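Local coordinates for putative SAM-dependent O-methyltranferase (Podospora anserina, PDB 4YMH), which is an S-adenosylmethionine-dependent O-methyltransferase of the cation-dependent family and binds S-adenosyl-L-homocysteine, at the S-adenosyl-L-homocysteine site and the interface of chains A and B. Numbering follows the deposited sequence. Chains: chain A/B, Putative SAM-dependent O-methyltranferase.

Contact 1: the S-adenosyl-L-homocysteine site. Residues chain A 47-49, 73-75, 78-79, 98-100, 103, 125-128, 142, 144-146, 153. With SAH (S-adenosyl-L-homocysteine), chain C.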
loop_
_atom_site.group_PDB
_atom_site.type_symbol
_atom_site.label_atom_id
_atom_site.label_comp_id
_atom_site.label_asym_id
_atom_site.label_seq_id
_atom_site.Cartn_x
_atom_site.Cartn_y
_atom_site.Cartn_z
ATOM N N LYS A 47 3.013 -20.961 -0.270
ATOM C CA LYS A 47 3.883 -20.055 -1.020
ATOM C C LYS A 47 3.089 -19.102 -1.909
ATOM O O LYS A 47 3.581 -18.037 -2.290
ATOM C CB LYS A 47 4.862 -20.844 -1.895
ATOM C CG LYS A 47 5.840 -21.730 -1.149
ATOM C CD LYS A 47 6.849 -22.320 -2.121
ATOM C CE LYS A 47 7.841 -23.227 -1.415
ATOM N NZ LYS A 47 8.924 -23.647 -2.337
ATOM N N MET A 48 1.866 -19.497 -2.260
ATOM C CA MET A 48 1.033 -18.690 -3.147
ATOM C C MET A 48 0.430 -17.489 -2.416
ATOM O O MET A 48 0.127 -17.569 -1.224
ATOM C CB MET A 48 -0.080 -19.550 -3.759
ATOM C CG MET A 48 -1.015 -18.811 -4.700
ATOM S SD MET A 48 -2.068 -19.999 -5.547
ATOM C CE MET A 48 -2.748 -20.875 -4.140
ATOM N N SER A 49 0.264 -16.377 -3.130
ATOM C CA SER A 49 -0.360 -15.189 -2.555
ATOM C C SER A 49 -1.817 -15.487 -2.196
ATOM O O SER A 49 -2.380 -16.465 -2.681
ATOM C CB SER A 49 -0.252 -14.012 -3.527
ATOM O OG SER A 49 1.118 -13.731 -3.804
ATOM N N GLY A 73 9.933 -15.358 -9.498
ATOM C CA GLY A 73 9.291 -16.383 -8.689
ATOM C C GLY A 73 7.865 -16.617 -9.161
ATOM O O GLY A 73 6.937 -15.943 -8.723
ATOM N N CYS A 74 7.683 -17.584 -10.057
ATOM C CA CYS A 74 6.377 -17.804 -10.683
ATOM C C CYS A 74 5.476 -18.731 -9.860
ATOM O O CYS A 74 4.260 -18.523 -9.807
ATOM C CB CYS A 74 6.563 -18.376 -12.092
ATOM S SG CYS A 74 5.040 -18.520 -13.053
ATOM N N TYR A 75 6.090 -19.718 -9.197
ATOM C CA TYR A 75 5.382 -20.831 -8.543
ATOM C C TYR A 75 4.358 -21.456 -9.489
ATOM O O TYR A 75 4.745 -22.049 -10.495
ATOM C CB TYR A 75 4.708 -20.379 -7.247
ATOM C CG TYR A 75 4.241 -21.531 -6.386
ATOM C CD1 TYR A 75 5.138 -22.505 -5.955
ATOM C CD2 TYR A 75 2.907 -21.649 -6.001
ATOM C CE1 TYR A 75 4.724 -23.569 -5.166
ATOM C CE2 TYR A 75 2.482 -22.721 -5.212
ATOM C CZ TYR A 75 3.397 -23.667 -4.797
ATOM O OH TYR A 75 2.987 -24.721 -4.014
ATOM N N TYR A 78 -0.054 -17.944 -10.330
ATOM C CA TYR A 78 -1.131 -17.110 -9.778
ATOM C C TYR A 78 -0.879 -15.610 -9.918
ATOM O O TYR A 78 -1.755 -14.870 -10.394
ATOM C CB TYR A 78 -1.360 -17.450 -8.301
ATOM C CG TYR A 78 -2.369 -16.562 -7.592
ATOM C CD1 TYR A 78 -3.723 -16.620 -7.913
ATOM C CD2 TYR A 78 -1.969 -15.678 -6.589
ATOM C CE1 TYR A 78 -4.646 -15.816 -7.262
ATOM C CE2 TYR A 78 -2.892 -14.867 -5.932
ATOM C CZ TYR A 78 -4.228 -14.944 -6.275
ATOM O OH TYR A 78 -5.165 -14.150 -5.637
ATOM N N SER A 79 0.302 -15.147 -9.509
ATOM C CA SER A 79 0.563 -13.708 -9.579
ATOM C C SER A 79 0.776 -13.272 -11.032
ATOM O O SER A 79 0.352 -12.186 -11.409
ATOM C CB SER A 79 1.746 -13.286 -8.688
ATOM O OG SER A 79 2.934 -13.997 -8.971
ATOM N N GLU A 98 11.400 -18.471 -13.250
ATOM C CA GLU A 98 11.174 -19.595 -12.336
ATOM C C GLU A 98 12.237 -20.673 -12.503
ATOM O O GLU A 98 12.654 -20.948 -13.627
ATOM C CB GLU A 98 9.773 -20.187 -12.567
ATOM C CG GLU A 98 9.492 -21.470 -11.789
ATOM C CD GLU A 98 9.534 -21.282 -10.273
ATOM O OE1 GLU A 98 8.890 -20.335 -9.762
ATOM O OE2 GLU A 98 10.208 -22.090 -9.586
ATOM N N TYR A 99 12.640 -21.328 -11.435
ATOM C CA TYR A 99 13.644 -22.387 -11.552
ATOM C C TYR A 99 13.199 -23.803 -11.274
ATOM O O TYR A 99 13.851 -24.718 -11.642
ATOM C CB TYR A 99 14.896 -22.063 -10.743
ATOM C CG TYR A 99 14.882 -22.473 -9.313
ATOM C CD1 TYR A 99 16.035 -22.917 -8.696
ATOM C CD2 TYR A 99 13.750 -22.372 -8.554
ATOM C CE1 TYR A 99 16.042 -23.247 -7.365
ATOM C CE2 TYR A 99 13.742 -22.720 -7.231
ATOM C CZ TYR A 99 14.881 -23.156 -6.637
ATOM O OH TYR A 99 14.889 -23.502 -5.300
ATOM N N SER A 100 12.085 -23.971 -10.625
ATOM C CA SER A 100 11.650 -25.330 -10.285
ATOM C C SER A 100 10.943 -26.037 -11.444
ATOM O O SER A 100 9.891 -25.583 -11.885
ATOM C CB SER A 100 10.717 -25.302 -9.072
ATOM O OG SER A 100 10.000 -26.519 -8.959
ATOM N N MET A 103 7.280 -26.632 -10.901
ATOM C CA MET A 103 6.436 -25.431 -10.964
ATOM C C MET A 103 6.392 -24.844 -12.371
ATOM O O MET A 103 5.394 -24.261 -12.761
ATOM C CB MET A 103 6.901 -24.368 -9.962
ATOM C CG MET A 103 6.802 -24.812 -8.502
ATOM S SD MET A 103 5.441 -25.964 -8.140
ATOM C CE MET A 103 3.989 -24.924 -8.395
ATOM N N GLY A 125 15.069 -21.196 -15.217
ATOM C CA GLY A 125 16.444 -21.217 -14.766
ATOM C C GLY A 125 16.622 -20.382 -13.518
ATOM O O GLY A 125 15.730 -19.603 -13.156
ATOM N N PRO A 126 17.782 -20.532 -12.861
ATOM C CA PRO A 126 18.096 -19.731 -11.672
ATOM C C PRO A 126 17.969 -18.259 -12.005
ATOM O O PRO A 126 18.669 -17.809 -12.911
ATOM C CB PRO A 126 19.558 -20.093 -11.361
ATOM C CG PRO A 126 19.838 -21.345 -12.147
ATOM C CD PRO A 126 18.949 -21.286 -13.349
ATOM N N ALA A 127 17.104 -17.533 -11.299
ATOM C CA ALA A 127 16.838 -16.131 -11.614
ATOM C C ALA A 127 18.085 -15.264 -11.500
ATOM O O ALA A 127 18.191 -14.242 -12.183
ATOM C CB ALA A 127 15.745 -15.584 -10.721
ATOM N N GLU A 128 19.017 -15.664 -10.640
ATOM C CA GLU A 128 20.231 -14.888 -10.439
ATOM C C GLU A 128 20.991 -14.732 -11.757
ATOM O O GLU A 128 21.544 -13.667 -12.033
ATOM C CB GLU A 128 21.106 -15.520 -9.348
ATOM C CG GLU A 128 21.414 -17.004 -9.510
ATOM C CD GLU A 128 20.480 -17.951 -8.738
ATOM O OE1 GLU A 128 19.305 -17.608 -8.493
ATOM O OE2 GLU A 128 20.945 -19.054 -8.362
ATOM N N PHE A 142 7.928 -7.363 -9.644
ATOM C CA PHE A 142 7.455 -8.068 -8.459
ATOM C C PHE A 142 8.489 -9.109 -8.037
ATOM O O PHE A 142 8.693 -10.084 -8.753
ATOM C CB PHE A 142 6.102 -8.731 -8.766
ATOM C CG PHE A 142 5.435 -9.391 -7.576
ATOM C CD1 PHE A 142 5.237 -8.693 -6.388
ATOM C CD2 PHE A 142 4.947 -10.690 -7.680
ATOM C CE1 PHE A 142 4.593 -9.292 -5.301
ATOM C CE2 PHE A 142 4.301 -11.301 -6.609
ATOM C CZ PHE A 142 4.129 -10.598 -5.410
ATOM N N ASP A 144 9.465 -12.054 -5.657
ATOM C CA ASP A 144 8.781 -12.984 -4.779
ATOM C C ASP A 144 9.443 -14.360 -4.831
ATOM O O ASP A 144 8.761 -15.363 -4.741
ATOM C CB ASP A 144 7.299 -13.063 -5.179
ATOM C CG ASP A 144 6.420 -13.760 -4.137
ATOM O OD1 ASP A 144 6.821 -13.880 -2.961
ATOM O OD2 ASP A 144 5.313 -14.204 -4.512
ATOM N N ALA A 145 10.767 -14.400 -4.983
ATOM C CA ALA A 145 11.489 -15.679 -5.107
ATOM C C ALA A 145 12.233 -16.064 -3.818
ATOM O O ALA A 145 11.718 -15.856 -2.716
ATOM C CB ALA A 145 12.459 -15.619 -6.278
ATOM N N ASN A 146 13.440 -16.613 -3.947
ATOM C CA ASN A 146 14.213 -16.997 -2.762
ATOM C C ASN A 146 14.590 -15.748 -1.960
ATOM O O ASN A 146 15.153 -14.788 -2.505
ATOM C CB ASN A 146 15.465 -17.799 -3.147
ATOM C CG ASN A 146 16.266 -17.131 -4.240
ATOM O OD1 ASN A 146 15.709 -16.703 -5.255
ATOM N ND2 ASN A 146 17.580 -17.022 -4.036
ATOM N N TYR A 153 19.036 -9.517 -6.543
ATOM C CA TYR A 153 18.111 -9.201 -7.625
ATOM C C TYR A 153 18.004 -7.684 -7.784
ATOM O O TYR A 153 18.144 -7.145 -8.901
ATOM C CB TYR A 153 16.734 -9.808 -7.366
ATOM C CG TYR A 153 16.727 -11.317 -7.369
ATOM C CD1 TYR A 153 17.515 -12.035 -8.268
ATOM C CD2 TYR A 153 15.944 -12.031 -6.469
ATOM C CE1 TYR A 153 17.515 -13.423 -8.283
ATOM C CE2 TYR A 153 15.941 -13.430 -6.472
ATOM C CZ TYR A 153 16.734 -14.115 -7.378
ATOM O OH TYR A 153 16.742 -15.497 -7.399
HETATM N N SAH C . 4.628 -15.394 -6.989
HETATM C CA SAH C . 3.896 -16.578 -6.636
HETATM C CB SAH C . 4.611 -17.378 -5.551
HETATM C CG SAH C . 6.131 -17.483 -5.645
HETATM S SD SAH C . 6.757 -18.579 -4.428
HETATM C C SAH C . 2.514 -16.239 -6.149
HETATM O O SAH C . 1.645 -17.079 -6.172
HETATM O OXT SAH C . 2.293 -15.114 -5.727
HETATM C "C5'" SAH C . 8.447 -18.456 -4.850
HETATM C "C4'" SAH C . 8.831 -19.162 -6.140
HETATM O "O4'" SAH C . 10.165 -18.832 -6.477
HETATM C "C3'" SAH C . 8.804 -20.667 -6.016
HETATM O "O3'" SAH C . 8.014 -21.241 -7.030
HETATM C "C2'" SAH C . 10.243 -21.086 -6.172
HETATM O "O2'" SAH C . 10.398 -22.342 -6.753
HETATM C "C1'" SAH C . 10.851 -19.957 -6.967
HETATM N N9 SAH C . 12.294 -19.789 -6.746
HETATM C C8 SAH C . 12.967 -19.946 -5.621
HETATM N N7 SAH C . 14.253 -19.700 -5.802
HETATM C C5 SAH C . 14.416 -19.372 -7.060
HETATM C C6 SAH C . 15.532 -18.978 -7.917
HETATM N N6 SAH C . 16.736 -18.912 -7.394
HETATM N N1 SAH C . 15.298 -18.692 -9.195
HETATM C C2 SAH C . 14.065 -18.757 -9.683
HETATM N N3 SAH C . 13.005 -19.097 -8.975
HETATM C C4 SAH C . 13.119 -19.411 -7.679
HETATM O O HOH W 1 1.378 -19.258 -7.859
HETATM O O HOH W 2 8.671 -23.876 -5.193
#
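With CG anti to its backbone N (chi1 173°) and the chain bent at chi2 (63°), A:Glu98 presents its carboxylate to the ribose of S-adenosyl-L-homocysteine from the end of strand 93-98, the acidic position typical of the class I Rossmann-like methyltransferase fold. A:Asp144, also with CG anti to N, reaches the ligand's homocysteine end, away from the adenine. The ligand's 2'-hydroxyl O2' gives its hydrogen to the syn lone pair of A:Glu98 OE2 at 2.9 Å, while its 3'-hydroxyl O3' meets OE1 from above the carboxylate plane at 3.0 Å. Second-shell amides fix this carboxylate: A:Ser100 N takes the anti lone pair of OE2, and A:Tyr75 N comes to OE1 from above the plane. An alanine in place of A:Glu98 would remove the carboxylate acceptors of O2' and O3' and would probably loosen the sugar as well as the loop held through A:Tyr75 N. The ring of A:Tyr99, less well ordered, stacks over the ligand's adenine with planes 22° apart. From the side away from A:Tyr99, A:Asn146 CB lies 3.5 Å from the ligand's N7, and A:Tyr153 OH steadies A:Asn146 by donating to an OD1 lone pair in the carbonyl plane. At the base's edge, A:Ala127 N donates nearly straight to the ligand's N1 at 3.0 Å, and the ligand's exocyclic N6 gives a hydrogen to the syn lone pair of A:Glu128 OE1 at 3.1 Å. The ligand's amino N donates to A:Asp144 OD2 at 2.8 Å, to A:Gly73 O and to A:Ser79 OG. The nearby carboxylate would probably favour the ammonium form. A:Ser49 OG donates to the ligand's carboxylate OXT at 2.6 Å, and water 1 links O to A:Tyr78 N.

Contact 2: the interface of chains A and B. Residues chain A 212, 218-221, 234; chain B 22-25, 55, 59.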
loop_
_atom_site.group_PDB
_atom_site.type_symbol
_atom_site.label_atom_id
_atom_site.label_comp_id
_atom_site.label_asym_id
_atom_site.label_seq_id
_atom_site.Cartn_x
_atom_site.Cartn_y
_atom_site.Cartn_z
ATOM N N MET A 212 18.775 0.824 2.412
ATOM C CA MET A 212 18.897 2.168 2.972
ATOM C C MET A 212 20.243 2.810 2.650
ATOM O O MET A 212 20.384 4.032 2.747
ATOM C CB MET A 212 18.672 2.145 4.482
ATOM C CG MET A 212 17.243 1.784 4.867
ATOM S SD MET A 212 15.982 2.795 4.038
ATOM C CE MET A 212 16.273 4.370 4.799
ATOM N N ASP A 218 14.591 5.456 -3.403
ATOM C CA ASP A 218 13.719 5.706 -2.255
ATOM C C ASP A 218 13.037 4.397 -1.873
ATOM O O ASP A 218 12.590 3.636 -2.746
ATOM C CB ASP A 218 12.652 6.772 -2.558
ATOM C CG ASP A 218 13.213 8.186 -2.599
ATOM O OD1 ASP A 218 14.269 8.446 -1.973
ATOM O OD2 ASP A 218 12.582 9.041 -3.260
ATOM N N VAL A 219 12.953 4.150 -0.567
ATOM C CA VAL A 219 12.419 2.902 -0.040
ATOM C C VAL A 219 11.274 3.125 0.935
ATOM O O VAL A 219 11.327 4.021 1.795
ATOM C CB VAL A 219 13.518 2.088 0.689
ATOM C CG1 VAL A 219 12.948 0.776 1.245
ATOM C CG2 VAL A 219 14.712 1.839 -0.236
ATOM N N LEU A 220 10.236 2.308 0.802
ATOM C CA LEU A 220 9.175 2.290 1.802
ATOM C C LEU A 220 8.833 0.861 2.135
ATOM O O LEU A 220 8.348 0.123 1.272
ATOM C CB LEU A 220 7.918 3.001 1.308
ATOM C CG LEU A 220 6.750 2.881 2.283
ATOM C CD1 LEU A 220 7.094 3.667 3.564
ATOM C CD2 LEU A 220 5.458 3.412 1.651
ATOM N N LEU A 221 9.081 0.476 3.380
ATOM C CA LEU A 221 8.714 -0.850 3.854
ATOM C C LEU A 221 7.321 -0.762 4.441
ATOM O O LEU A 221 7.126 -0.294 5.559
ATOM C CB LEU A 221 9.731 -1.374 4.876
ATOM C CG LEU A 221 9.449 -2.769 5.458
ATOM C CD1 LEU A 221 8.959 -3.766 4.411
ATOM C CD2 LEU A 221 10.696 -3.324 6.204
ATOM N N LYS A 234 15.142 7.468 -6.807
ATOM C CA LYS A 234 15.083 8.855 -6.330
ATOM C C LYS A 234 14.832 9.780 -7.507
ATOM O O LYS A 234 15.290 9.493 -8.614
ATOM C CB LYS A 234 16.379 9.278 -5.643
ATOM C CG LYS A 234 16.633 8.663 -4.294
ATOM C CD LYS A 234 17.710 9.486 -3.563
ATOM C CE LYS A 234 18.287 8.725 -2.367
ATOM N NZ LYS A 234 17.231 8.285 -1.419
ATOM N N LYS B 22 12.636 2.652 10.492
ATOM C CA LYS B 22 14.086 2.598 10.368
ATOM C C LYS B 22 14.512 2.185 8.960
ATOM O O LYS B 22 15.535 2.625 8.461
ATOM C CB LYS B 22 14.671 1.621 11.399
ATOM C CG LYS B 22 16.196 1.571 11.443
ATOM C CD LYS B 22 16.654 0.763 12.651
ATOM C CE LYS B 22 18.172 0.629 12.720
ATOM N NZ LYS B 22 18.717 -0.243 11.646
ATOM N N ASN B 23 13.711 1.347 8.314
ATOM C CA ASN B 23 14.086 0.816 7.012
ATOM C C ASN B 23 13.281 1.399 5.847
ATOM O O ASN B 23 13.112 0.767 4.805
ATOM C CB ASN B 23 13.977 -0.699 7.059
ATOM C CG ASN B 23 15.066 -1.313 7.954
ATOM O OD1 ASN B 23 16.195 -1.448 7.530
ATOM N ND2 ASN B 23 14.733 -1.619 9.204
ATOM N N SER B 24 12.799 2.618 6.049
ATOM C CA SER B 24 12.104 3.372 5.007
ATOM C C SER B 24 12.737 4.754 5.004
ATOM O O SER B 24 13.320 5.165 6.011
ATOM C CB SER B 24 10.599 3.472 5.265
ATOM O OG SER B 24 9.962 2.197 5.349
ATOM N N HIS B 25 12.620 5.464 3.891
ATOM C CA HIS B 25 13.064 6.857 3.823
ATOM C C HIS B 25 12.443 7.632 4.982
ATOM O O HIS B 25 11.252 7.506 5.237
ATOM C CB HIS B 25 12.661 7.464 2.481
ATOM C CG HIS B 25 13.207 8.835 2.240
ATOM N ND1 HIS B 25 12.544 9.979 2.626
ATOM C CD2 HIS B 25 14.341 9.247 1.625
ATOM C CE1 HIS B 25 13.252 11.036 2.271
ATOM N NE2 HIS B 25 14.347 10.619 1.663
ATOM N N SER B 55 5.868 9.004 5.903
ATOM C CA SER B 55 6.813 8.473 4.912
ATOM C C SER B 55 6.059 7.950 3.690
ATOM O O SER B 55 6.440 8.209 2.543
ATOM C CB SER B 55 7.676 7.355 5.510
ATOM O OG SER B 55 8.684 6.968 4.589
ATOM N N PHE B 59 6.470 9.253 -0.189
ATOM C CA PHE B 59 6.748 8.262 -1.239
ATOM C C PHE B 59 5.650 8.248 -2.305
ATOM O O PHE B 59 5.934 8.273 -3.508
ATOM C CB PHE B 59 6.899 6.846 -0.620
ATOM C CG PHE B 59 7.369 5.794 -1.603
ATOM C CD1 PHE B 59 6.486 5.224 -2.518
ATOM C CD2 PHE B 59 8.694 5.378 -1.612
ATOM C CE1 PHE B 59 6.923 4.252 -3.432
ATOM C CE2 PHE B 59 9.130 4.408 -2.510
ATOM C CZ PHE B 59 8.244 3.851 -3.422
HETATM O O HOH W 3 9.468 6.132 1.726
#
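Strand 217-222 of chain A meets, in this patch of the two-fold interface, the loop that follows helix 10-22 of chain B, with helix 51-64 of that chain alongside. Backbone and side-chain hydrogen bonds join strand and loop. B:His25 N donates to A:Val219 O at 2.9 Å, nearly straight (169° at H) and in the carbonyl plane. Two residues on, A:Leu221 N donates to the hydroxyl B:Ser24 OG at 2.8 Å, so one side chain occupies the place a backbone acceptor might take. That hydroxyl is set by chi1 of -59°, anti to the carbonyl carbon. From helix 51-64, B:Ser55 OG gives its hydrogen to B:His25 O at 2.7 Å and shares water 3 with A:Val219 O, tying loop, helix and strand together. B:Phe59 turns its CD2 rim towards A:Leu220 CB, 3.8 Å away, and brings CE2 near A:Asp218 O. From helix 194-212, A:Met212, bent at chi2 and chi3, lies along the loop: SD passes B:Asn23 C at 3.5 Å and CE ends by B:Ser24 O. Within chain A, A:Lys234 NZ makes a salt bridge to A:Asp218 OD1 at 3.0 Å, nearly along the C-O axis of the carboxylate. The less ordered B:His25 ring lies beside this carboxylate, their planes 63° apart, and its ionisation could be influenced by the pair. With its symmetric twin, the patch helps to join the two copies in what is likely to be a functional dimer.

About 24 Å separates the C-alpha centres of contact 1 and contact 2, and the two share no residue. Chain A supplies the cofactor pocket of contact 1 from loops and helix starts around strands 68-72, 93-98 and 140-143, whereas it enters contact 2 mainly through strand 217-222 and helix 194-212. A nearer tie runs through helix 51-64, which in each copy follows shortly after the serine seen as A:Ser49 in contact 1: the chain B helix that meets chain A in contact 2 starts next to chain B's own pocket. Pairing might therefore steady one wall of that chain's pocket, although the structure alone shows no coupling.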